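Local coordinates for ESAT-6-like protein SAG1039 (Streptococcus agalactiae serogroup V, PDB 3GWK) that forms a homodimeric four-helix bundle of the WXG100 (ESAT-6-like) family and is probably a substrate of a type VII-like secretion system, at residues Lys7-Pro10 and Glu11-Arg14; Ser52-Ala55 and Gln56-Leu60; Leu70-Asp73 and Ile74-Gln77. All coordinates share one frame; numbering follows the deposited sequence.

Contact 1: residues Lys7-Pro10 and Glu11-Arg14; sequences KLTP and EELR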
ATOM      1  N   LYS A   7     -26.062   2.156 -10.633  1.00 16.04           N
ATOM      2  CA  LYS A   7     -27.051   2.231  -9.564  0.54 17.59           C
ATOM      3  C   LYS A   7     -26.628   3.071  -8.384  1.00 19.15           C
ATOM      4  O   LYS A   7     -27.465   3.465  -7.589  1.00 24.16           O
ATOM      5  CB  LYS A   7     -27.354   0.862  -9.005  0.54 20.40           C
ATOM      6  CG  LYS A   7     -26.997  -0.171  -9.930  0.54 31.32           C
ATOM      7  CD  LYS A   7     -27.835  -0.309 -11.142  0.54 49.55           C
ATOM      8  CE  LYS A   7     -27.306  -1.520 -11.933  0.54 36.03           C
ATOM      9  NZ  LYS A   7     -26.877  -2.648 -11.010  0.54 50.45           N
ATOM     10  N   LEU A   8     -25.338   3.346  -8.254  1.00 17.89           N
ATOM     11  CA  LEU A   8     -24.828   4.205  -7.185  1.00 16.47           C
ATOM     12  C   LEU A   8     -25.250   5.649  -7.455  1.00 14.74           C
ATOM     13  O   LEU A   8     -25.114   6.142  -8.567  1.00 16.67           O
ATOM     14  CB  LEU A   8     -23.331   4.171  -7.032  1.00 16.86           C
ATOM     15  CG  LEU A   8     -22.790   2.768  -6.680  1.00 19.73           C
ATOM     16  CD1 LEU A   8     -21.233   2.838  -6.595  1.00 23.94           C
ATOM     17  CD2 LEU A   8     -23.411   2.227  -5.422  1.00 24.14           C
ATOM     18  N   THR A   9     -25.772   6.328  -6.449  1.00 16.04           N
ATOM     19  CA  THR A   9     -26.068   7.730  -6.523  1.00 15.89           C
ATOM     20  C   THR A   9     -24.797   8.599  -6.576  1.00 14.34           C
ATOM     21  O   THR A   9     -23.739   8.123  -6.205  1.00 13.17           O
ATOM     22  CB  THR A   9     -26.839   8.206  -5.305  1.00 16.04           C
ATOM     23  OG1 THR A   9     -25.997   8.131  -4.182  1.00 17.03           O
ATOM     24  CG2 THR A   9     -28.129   7.392  -5.086  1.00 19.20           C
ATOM     25  N   PRO A  10     -24.905   9.884  -6.980  1.00 12.64           N
ATOM     26  CA  PRO A  10     -23.710  10.739  -6.871  1.00 13.30           C
ATOM     27  C   PRO A  10     -23.055  10.747  -5.514  1.00 12.11           C
ATOM     28  O   PRO A  10     -21.838  10.711  -5.349  1.00 12.60           O
ATOM     29  CB  PRO A  10     -24.230  12.136  -7.297  1.00 13.37           C
ATOM     30  CG  PRO A  10     -25.352  11.759  -8.318  1.00 14.90           C
ATOM     31  CD  PRO A  10     -26.026  10.534  -7.721  1.00 14.93           C
ATOM     32  N   GLU A  11     -23.887  10.777  -4.486  1.00 13.09           N
ATOM     33  CA  GLU A  11     -23.379  10.796  -3.117  0.53 14.27           C
ATOM     34  C   GLU A  11     -22.625   9.489  -2.759  1.00 11.95           C
ATOM     35  O   GLU A  11     -21.581   9.508  -2.106  1.00 12.61           O
ATOM     36  CB  GLU A  11     -24.586  10.952  -2.168  0.53 15.16           C
ATOM     37  CG  GLU A  11     -25.264  12.288  -2.277  0.53 22.28           C
ATOM     38  CD  GLU A  11     -26.077  12.602  -3.549  0.53 23.92           C
ATOM     39  OE1 GLU A  11     -26.107  13.852  -3.715  0.53 22.30           O
ATOM     40  OE2 GLU A  11     -26.672  11.736  -4.339  0.53 16.56           O
ATOM     41  N   GLU A  12     -23.188   8.381  -3.212  1.00 14.06           N
ATOM     42  CA  GLU A  12     -22.524   7.121  -2.994  1.00 13.15           C
ATOM     43  C   GLU A  12     -21.217   7.034  -3.756  1.00 12.84           C
ATOM     44  O   GLU A  12     -20.220   6.538  -3.247  1.00 12.75           O
ATOM     45  CB  GLU A  12     -23.397   5.949  -3.365  1.00 15.47           C
ATOM     46  CG  GLU A  12     -24.553   5.749  -2.364  1.00 18.57           C
ATOM     47  CD  GLU A  12     -25.529   4.661  -2.785  1.00 23.54           C
ATOM     48  OE1 GLU A  12     -25.878   4.626  -3.980  1.00 20.19           O
ATOM     49  OE2 GLU A  12     -25.974   3.912  -1.905  1.00 33.65           O
ATOM     50  N   LEU A  13     -21.206   7.517  -5.011  1.00 12.21           N
ATOM     51  CA  LEU A  13     -20.005   7.534  -5.804  1.00 12.55           C
ATOM     52  C   LEU A  13     -18.911   8.374  -5.085  1.00 10.90           C
ATOM     53  O   LEU A  13     -17.767   7.981  -5.022  1.00 11.86           O
ATOM     54  CB  LEU A  13     -20.288   8.095  -7.184  1.00 12.15           C
ATOM     55  CG  LEU A  13     -21.079   7.183  -8.095  1.00 12.61           C
ATOM     56  CD1 LEU A  13     -21.694   7.928  -9.264  1.00 13.41           C
ATOM     57  CD2 LEU A  13     -20.244   6.084  -8.590  1.00 15.65           C
ATOM     58  N   ARG A  14     -19.281   9.527  -4.515  1.00 11.28           N
ATOM     59  CA  ARG A  14     -18.351  10.385  -3.810  1.00 10.87           C
ATOM     60  C   ARG A  14     -17.825   9.733  -2.542  1.00 10.90           C
ATOM     61  O   ARG A  14     -16.646   9.819  -2.216  1.00 11.11           O
ATOM     62  CB  ARG A  14     -19.024  11.738  -3.530  1.00 11.32           C
ATOM     63  CG  ARG A  14     -19.183  12.534  -4.817  1.00 10.46           C
ATOM     64  CD  ARG A  14     -20.116  13.707  -4.605  1.00 13.06           C
ATOM     65  NE  ARG A  14     -20.231  14.450  -5.872  1.00 12.27           N
ATOM     66  CZ  ARG A  14     -21.340  15.037  -6.276  1.00 13.18           C
ATOM     67  NH1 ARG A  14     -22.411  15.043  -5.520  1.00 14.88           N
ATOM     68  NH2 ARG A  14     -21.352  15.603  -7.483  1.00 13.80           N
TER
HETATM   69  O   HOH W   1     -27.794   3.104  -4.901  0.88 28.18           O
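T9 and E12 face each other across the first turn of helix 10-44 and form a capping box. T9 is the N-cap. Its OG1 accepts from E12 N at 3.0 Å, with an N-H...O angle of 162°. In return, E12 OE1 accepts from T9 N at 3.0 Å and 164°, on the lone pair that points away from the other carboxylate oxygen. The two side chains slant across one another. T9 OG1 stands between its own backbone N and carbonyl carbon (chi1 68°), which turns it to the helix start. Extended beyond CG, E12 carries its carboxylate back past OG1 to the loop. There OE1 also accepts from a water, which donates to K7 O as well.

L8 lies at about a right angle to E12, and its CD2 comes to 3.7 Å from E12 OE1. On the other branch, L8 CD1 meets CD2 of L13 at 3.9 Å, and L8 CB rests against L13 CG. This is the hydrophobic staple position, one residue before the N-cap against the fourth after it. L13 N also bonds to T9 O at 2.9 Å. P10 opens the helix proper, and its CB lies over one face of the R14 guanidinium, 3.9 Å from NH1.

R14 reaches across to helix 51-95, with salt bridges to D83 and E86. L13 packs there on L78 and A82, and P10 on I85. The loop touches the second subunit, where K7, in one of two conformers, salt-bridges D46 and L8 packs on N44.

Contact 2: residues Ser52-Ala55 and Gln56-Leu60; sequences SFEA and QFNEL
S52 and Q56 hold each other through both side chain and backbone, one helical turn apart. S52 OG donates to Q56 OE1 at 2.9 Å. The hydroxyl meets the amide oxygen in the carbonyl plane, on a lone pair, with a C=O...O angle of 139°. Q56 N also bonds to S52 O, at 2.9 Å. The Q56 chain is extended beyond CG and runs back along the helix, with CG 3.2 Å from S52 O. S52 OG is turned to meet it, opposite its own backbone N about the CA-CB bond (chi1 179°).

In one of the two E54 conformers, a water joins E54 and N58, also i to i+4. The water donates to E54 OE2 at 2.6 Å and accepts from N58 ND2 at 3.2 Å. The two side chains then run side by side and point the same way. Their carboxylate and amide planes are 34° apart. E54 CG passes 3.8 Å from N58 ND2.

Both pairs sit near the start of helix 51-95, the second long helix of the WXG100 hairpin. Regular i to i+4 backbone bonds run through it, such as F57 N to F53 O and N58 N to E54 O.

F53 CD1 comes to 4.1 Å from Q56 OE1, an oblique approach. The F53 ring also meets F50 edge-to-face. F57 is buried against L31, T35 and Q38 of helix 10-44. Its ring meets F67 of the second subunit, while F53, Q56 and F57 all pack on L70 of that subunit.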
ATOM      1  N   SER A  52      18.575 -10.341  -0.845  1.00 26.63           N
ATOM      2  CA  SER A  52      17.374 -10.867  -1.471  1.00 24.41           C
ATOM      3  C   SER A  52      16.155  -9.987  -1.153  1.00 24.01           C
ATOM      4  O   SER A  52      15.365  -9.664  -2.022  1.00 20.80           O
ATOM      5  CB  SER A  52      17.117 -12.285  -1.045  1.00 27.05           C
ATOM      6  OG  SER A  52      15.934 -12.767  -1.655  1.00 34.18           O
ATOM      7  N   PHE A  53      15.987  -9.584   0.099  1.00 20.58           N
ATOM      8  CA  PHE A  53      14.933  -8.605   0.422  1.00 19.05           C
ATOM      9  C   PHE A  53      15.111  -7.287  -0.366  1.00 19.90           C
ATOM     10  O   PHE A  53      14.092  -6.696  -0.763  1.00 21.28           O
ATOM     11  CB  PHE A  53      15.001  -8.278   1.920  1.00 20.37           C
ATOM     12  CG  PHE A  53      14.490  -9.386   2.854  1.00 18.53           C
ATOM     13  CD1 PHE A  53      13.589 -10.342   2.430  1.00 19.29           C
ATOM     14  CD2 PHE A  53      14.938  -9.437   4.151  1.00 18.17           C
ATOM     15  CE1 PHE A  53      13.089 -11.320   3.324  1.00 20.82           C
ATOM     16  CE2 PHE A  53      14.435 -10.403   5.032  1.00 19.86           C
ATOM     17  CZ  PHE A  53      13.550 -11.331   4.615  1.00 20.60           C
ATOM     18  N   GLU A  54      16.344  -6.836  -0.542  1.00 22.61           N
ATOM     19  CA  GLU A  54      16.565  -5.632  -1.348  0.55 22.01           C
ATOM     20  C   GLU A  54      16.029  -5.817  -2.763  1.00 19.37           C
ATOM     21  O   GLU A  54      15.333  -4.945  -3.296  1.00 23.42           O
ATOM     22  CB  GLU A  54      18.052  -5.244  -1.343  0.55 22.18           C
ATOM     23  CG  GLU A  54      18.459  -4.147  -2.348  0.55 18.46           C
ATOM     24  CD  GLU A  54      19.934  -3.723  -2.257  0.55 35.76           C
ATOM     25  OE1 GLU A  54      20.848  -4.550  -2.511  0.55 34.13           O
ATOM     26  OE2 GLU A  54      20.155  -2.545  -1.912  0.55 31.29           O
ATOM     27  N   ALA A  55      16.382  -6.917  -3.407  1.00 23.20           N
ATOM     28  CA  ALA A  55      15.947  -7.168  -4.766  1.00 24.06           C
ATOM     29  C   ALA A  55      14.429  -7.284  -4.835  1.00 20.72           C
ATOM     30  O   ALA A  55      13.815  -6.742  -5.743  1.00 24.58           O
ATOM     31  CB  ALA A  55      16.639  -8.426  -5.293  1.00 30.07           C
ATOM     32  N   GLN A  56      13.840  -8.012  -3.854  1.00 22.39           N
ATOM     33  CA  GLN A  56      12.372  -8.212  -3.854  1.00 23.26           C
ATOM     34  C   GLN A  56      11.677  -6.858  -3.647  1.00 22.52           C
ATOM     35  O   GLN A  56      10.709  -6.552  -4.341  1.00 21.96           O
ATOM     36  CB  GLN A  56      11.880  -9.213  -2.807  1.00 22.58           C
ATOM     37  CG  GLN A  56      12.499 -10.574  -3.047  1.00 24.11           C
ATOM     38  CD  GLN A  56      12.234 -11.480  -1.861  1.00 31.10           C
ATOM     39  OE1 GLN A  56      13.155 -12.049  -1.256  1.00 33.22           O
ATOM     40  NE2 GLN A  56      10.985 -11.671  -1.567  1.00 29.60           N
ATOM     41  N   PHE A  57      12.160  -6.044  -2.720  1.00 23.40           N
ATOM     42  CA  PHE A  57      11.551  -4.765  -2.442  1.00 22.64           C
ATOM     43  C   PHE A  57      11.614  -3.936  -3.741  1.00 23.16           C
ATOM     44  O   PHE A  57      10.661  -3.297  -4.153  1.00 24.85           O
ATOM     45  CB  PHE A  57      12.273  -4.100  -1.289  1.00 22.07           C
ATOM     46  CG  PHE A  57      11.619  -2.828  -0.819  1.00 21.82           C
ATOM     47  CD1 PHE A  57      11.752  -1.650  -1.538  1.00 24.01           C
ATOM     48  CD2 PHE A  57      10.819  -2.825   0.311  1.00 21.26           C
ATOM     49  CE1 PHE A  57      11.131  -0.503  -1.053  1.00 24.23           C
ATOM     50  CE2 PHE A  57      10.171  -1.688   0.754  1.00 20.37           C
ATOM     51  CZ  PHE A  57      10.336  -0.523   0.095  1.00 23.10           C
ATOM     52  N   ASN A  58      12.766  -3.954  -4.381  1.00 22.70           N
ATOM     53  CA  ASN A  58      12.953  -3.083  -5.565  1.00 24.01           C
ATOM     54  C   ASN A  58      12.128  -3.554  -6.709  1.00 22.03           C
ATOM     55  O   ASN A  58      11.613  -2.713  -7.519  1.00 29.37           O
ATOM     56  CB  ASN A  58      14.433  -3.128  -6.019  1.00 27.38           C
ATOM     57  CG  ASN A  58      15.331  -2.380  -5.102  1.00 30.03           C
ATOM     58  OD1 ASN A  58      14.912  -1.639  -4.211  1.00 29.46           O
ATOM     59  ND2 ASN A  58      16.587  -2.595  -5.284  1.00 30.20           N
ATOM     60  N   GLU A  59      11.918  -4.837  -6.816  1.00 23.66           N
ATOM     61  CA  GLU A  59      11.041  -5.390  -7.869  1.00 23.92           C
ATOM     62  C   GLU A  59       9.547  -5.061  -7.613  1.00 27.46           C
ATOM     63  O   GLU A  59       8.711  -4.833  -8.569  1.00 28.10           O
ATOM     64  CB  GLU A  59      11.178  -6.894  -7.884  1.00 30.42           C
ATOM     65  CG  GLU A  59      10.454  -7.587  -8.998  1.00 34.90           C
ATOM     66  CD  GLU A  59      10.864  -9.055  -9.144  1.00 40.52           C
ATOM     67  OE1 GLU A  59      10.072  -9.935  -8.738  1.00 51.01           O
ATOM     68  OE2 GLU A  59      11.977  -9.291  -9.626  1.00 48.18           O
ATOM     69  N   LEU A  60       9.132  -5.063  -6.355  1.00 25.46           N
ATOM     70  CA  LEU A  60       7.703  -4.833  -6.042  1.00 24.43           C
ATOM     71  C   LEU A  60       7.361  -3.363  -5.970  1.00 27.28           C
ATOM     72  O   LEU A  60       6.189  -2.996  -6.227  1.00 30.72           O
ATOM     73  CB  LEU A  60       7.402  -5.498  -4.691  1.00 23.35           C
ATOM     74  CG  LEU A  60       7.239  -7.020  -4.839  1.00 25.36           C
ATOM     75  CD1 LEU A  60       7.223  -7.629  -3.446  1.00 20.75           C
ATOM     76  CD2 LEU A  60       5.972  -7.345  -5.591  1.00 27.31           C
TER
HETATM   77  O   HOH W   2      18.992  -1.081  -3.741  1.00 56.65           O

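Contact 3: residues Leu70-Asp73 and Ile74-Gln77; sequences LLED and INQQ. With SO4 (sulfate ion), chain C.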
ATOM      1  N   LEU A  70      -3.363   3.927  -9.515  1.00 15.26           N
ATOM      2  CA  LEU A  70      -4.647   3.367  -9.887  1.00 16.30           C
ATOM      3  C   LEU A  70      -5.766   3.819  -8.950  1.00 13.47           C
ATOM      4  O   LEU A  70      -6.866   4.201  -9.382  1.00 13.64           O
ATOM      5  CB  LEU A  70      -4.551   1.843  -9.908  1.00 16.41           C
ATOM      6  CG  LEU A  70      -5.895   1.115 -10.063  1.00 17.22           C
ATOM      7  CD1 LEU A  70      -6.558   1.378 -11.442  1.00 19.75           C
ATOM      8  CD2 LEU A  70      -5.687  -0.363  -9.847  1.00 16.94           C
ATOM      9  N   LEU A  71      -5.504   3.768  -7.624  1.00 13.34           N
ATOM     10  CA  LEU A  71      -6.506   4.132  -6.660  1.00 12.37           C
ATOM     11  C   LEU A  71      -6.872   5.609  -6.848  1.00 12.78           C
ATOM     12  O   LEU A  71      -8.032   6.002  -6.787  1.00 13.29           O
ATOM     13  CB  LEU A  71      -6.008   3.881  -5.272  1.00 13.14           C
ATOM     14  CG  LEU A  71      -5.786   2.407  -4.904  1.00 17.03           C
ATOM     15  CD1 LEU A  71      -5.244   2.285  -3.524  1.00 13.54           C
ATOM     16  CD2 LEU A  71      -6.698   1.327  -5.326  1.00 21.58           C
ATOM     17  N   GLU A  72      -5.902   6.476  -7.058  1.00 13.27           N
ATOM     18  CA  GLU A  72      -6.192   7.864  -7.298  1.00 12.38           C
ATOM     19  C   GLU A  72      -6.967   8.080  -8.630  1.00 13.51           C
ATOM     20  O   GLU A  72      -7.880   8.901  -8.694  1.00 13.50           O
ATOM     21  CB  GLU A  72      -4.933   8.664  -7.267  1.00 15.14           C
ATOM     22  CG  GLU A  72      -5.212  10.156  -7.477  1.00 17.13           C
ATOM     23  CD  GLU A  72      -6.206  10.754  -6.417  1.00 17.72           C
ATOM     24  OE1 GLU A  72      -6.168  10.292  -5.252  1.00 21.83           O
ATOM     25  OE2 GLU A  72      -6.924  11.761  -6.744  1.00 21.43           O
ATOM     26  N   ASP A  73      -6.616   7.303  -9.672  1.00 12.75           N
ATOM     27  CA  ASP A  73      -7.343   7.407 -10.939  1.00 14.51           C
ATOM     28  C   ASP A  73      -8.772   7.030 -10.724  1.00 12.23           C
ATOM     29  O   ASP A  73      -9.704   7.686 -11.268  1.00 13.32           O
ATOM     30  CB  ASP A  73      -6.608   6.467 -11.935  1.00 15.73           C
ATOM     31  CG  ASP A  73      -7.034   6.636 -13.374  1.00 20.11           C
ATOM     32  OD1 ASP A  73      -7.596   7.689 -13.691  1.00 18.12           O
ATOM     33  OD2 ASP A  73      -6.768   5.756 -14.217  1.00 21.86           O
ATOM     34  N   ILE A  74      -9.055   5.967  -9.933  1.00 12.98           N
ATOM     35  CA  ILE A  74     -10.390   5.540  -9.660  1.00 12.10           C
ATOM     36  C   ILE A  74     -11.152   6.635  -8.898  1.00 12.45           C
ATOM     37  O   ILE A  74     -12.286   6.976  -9.240  1.00 12.41           O
ATOM     38  CB  ILE A  74     -10.466   4.181  -8.955  1.00 12.85           C
ATOM     39  CG1 ILE A  74     -10.009   3.027  -9.877  1.00 16.17           C
ATOM     40  CG2 ILE A  74     -11.835   3.920  -8.464  1.00 14.62           C
ATOM     41  CD1 ILE A  74      -9.812   1.705  -9.143  1.00 15.61           C
ATOM     42  N   ASN A  75     -10.527   7.260  -7.887  1.00 12.13           N
ATOM     43  CA  ASN A  75     -11.140   8.416  -7.194  1.00 12.09           C
ATOM     44  C   ASN A  75     -11.571   9.461  -8.221  1.00 10.87           C
ATOM     45  O   ASN A  75     -12.718   9.909  -8.223  1.00 11.64           O
ATOM     46  CB  ASN A  75     -10.107   8.987  -6.261  1.00 12.26           C
ATOM     47  CG  ASN A  75     -10.537  10.303  -5.682  1.00 11.77           C
ATOM     48  OD1 ASN A  75     -11.630  10.411  -5.107  1.00 13.03           O
ATOM     49  ND2 ASN A  75      -9.724  11.318  -5.831  1.00 13.77           N
ATOM     50  N   GLN A  76     -10.687   9.831  -9.123  1.00 12.19           N
ATOM     51  CA  GLN A  76     -11.017  10.896 -10.084  1.00 12.44           C
ATOM     52  C   GLN A  76     -12.159  10.452 -10.968  1.00 12.95           C
ATOM     53  O   GLN A  76     -13.036  11.306 -11.241  1.00 14.18           O
ATOM     54  CB  GLN A  76      -9.820  11.155 -10.953  1.00 15.39           C
ATOM     55  CG  GLN A  76      -8.681  11.846 -10.191  1.00 16.54           C
ATOM     56  CD  GLN A  76      -9.073  13.205  -9.630  1.00 19.67           C
ATOM     57  OE1 GLN A  76      -9.764  13.967 -10.310  1.00 21.64           O
ATOM     58  NE2 GLN A  76      -8.690  13.487  -8.374  1.00 22.44           N
ATOM     59  N   GLN A  77     -12.192   9.233 -11.423  1.00 12.74           N
ATOM     60  CA  GLN A  77     -13.290   8.790 -12.307  1.00 13.31           C
ATOM     61  C   GLN A  77     -14.596   8.860 -11.582  1.00 13.54           C
ATOM     62  O   GLN A  77     -15.588   9.331 -12.147  1.00 13.22           O
ATOM     63  CB  GLN A  77     -13.098   7.353 -12.802  1.00 18.53           C
ATOM     64  CG  GLN A  77     -11.833   7.026 -13.559  1.00 18.39           C
ATOM     65  CD  GLN A  77     -11.502   8.068 -14.495  1.00 19.24           C
ATOM     66  OE1 GLN A  77     -12.325   8.418 -15.425  1.00 21.37           O
ATOM     67  NE2 GLN A  77     -10.340   8.691 -14.277  1.00 21.10           N
TER
HETATM   68  S   SO4 C  98      -8.975  12.007 -15.886  0.69 17.56           S
HETATM   69  O1  SO4 C  98      -8.581  12.096 -14.445  0.58 19.26           O
HETATM   70  O2  SO4 C  98     -10.149  12.853 -16.104  0.66 17.12           O
HETATM   71  O3  SO4 C  98      -7.858  12.387 -16.781  0.64 22.62           O
HETATM   72  O4  SO4 C  98      -9.325  10.659 -16.206  0.57 15.80           O
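E72 OE2 accepts hydrogen bonds from two side-chain amides of the next turn of helix 51-95. Q76 NE2 donates at 3.0 Å with an N-H...O angle of 172°, nearly in line with the C-O bond and in the plane of its own amide. N75 ND2 also donates at 3.0 Å, but it comes from above the carboxylate plane. E72 and N75 run side by side, with their flat groups 66° apart. Q76 slants across E72 instead. The E72 chain bends at chi2 (58°), which swings its carboxylate forward over the following turn. Its other oxygen, OE1, bonds to T21 of helix 10-44.

Q77 makes a separate polar group with D73. Its chain also bends at chi2, which lets Q77 NE2 donate to D73 O at 3.2 Å; that oxygen also accepts from Q77 N. A weak bond from NE2 to D73 OD1 adds to this. NE2 also donates to O4 of a sulfate ion at 2.9 Å. The ion probably comes from the crystallisation liquor.

One apolar contact joins L70 and I74. L70 CD1 meets I74 CD1 at 4.0 Å, the two side chains crossing at a slant. I74 also touches Y20 of helix 10-44. Around the dimer interface, L71 packs on L34 and D73 on F53 of the second subunit.

E72 thus has partners on both oxygens. The two amides on OE2 and the hydroxyl on OE1 probably favour the charged carboxylate and limit its rotation. One N-H of the buried N75 amide is met by that acid within the helix.

The chain starts with short helix 2-5. Contact 1 follows, where the loop after it turns into helix 10-44. After the turn between the long helices, contact 2 lies near the start of helix 51-95 and contact 3 farther along it. Each contact is local and closes no long loop. The three come in series; none nests or crosses another. Contacts 1 and 2 lie on opposite sides of the chain's centre, with centres about 39 Å apart. Contact 3 is nearer the middle, its centre about 15 Å from that of contact 1, where the antiparallel hairpin brings it back. All three touch the second subunit, and residues of contacts 2 and 3 pack on each other across the dimer.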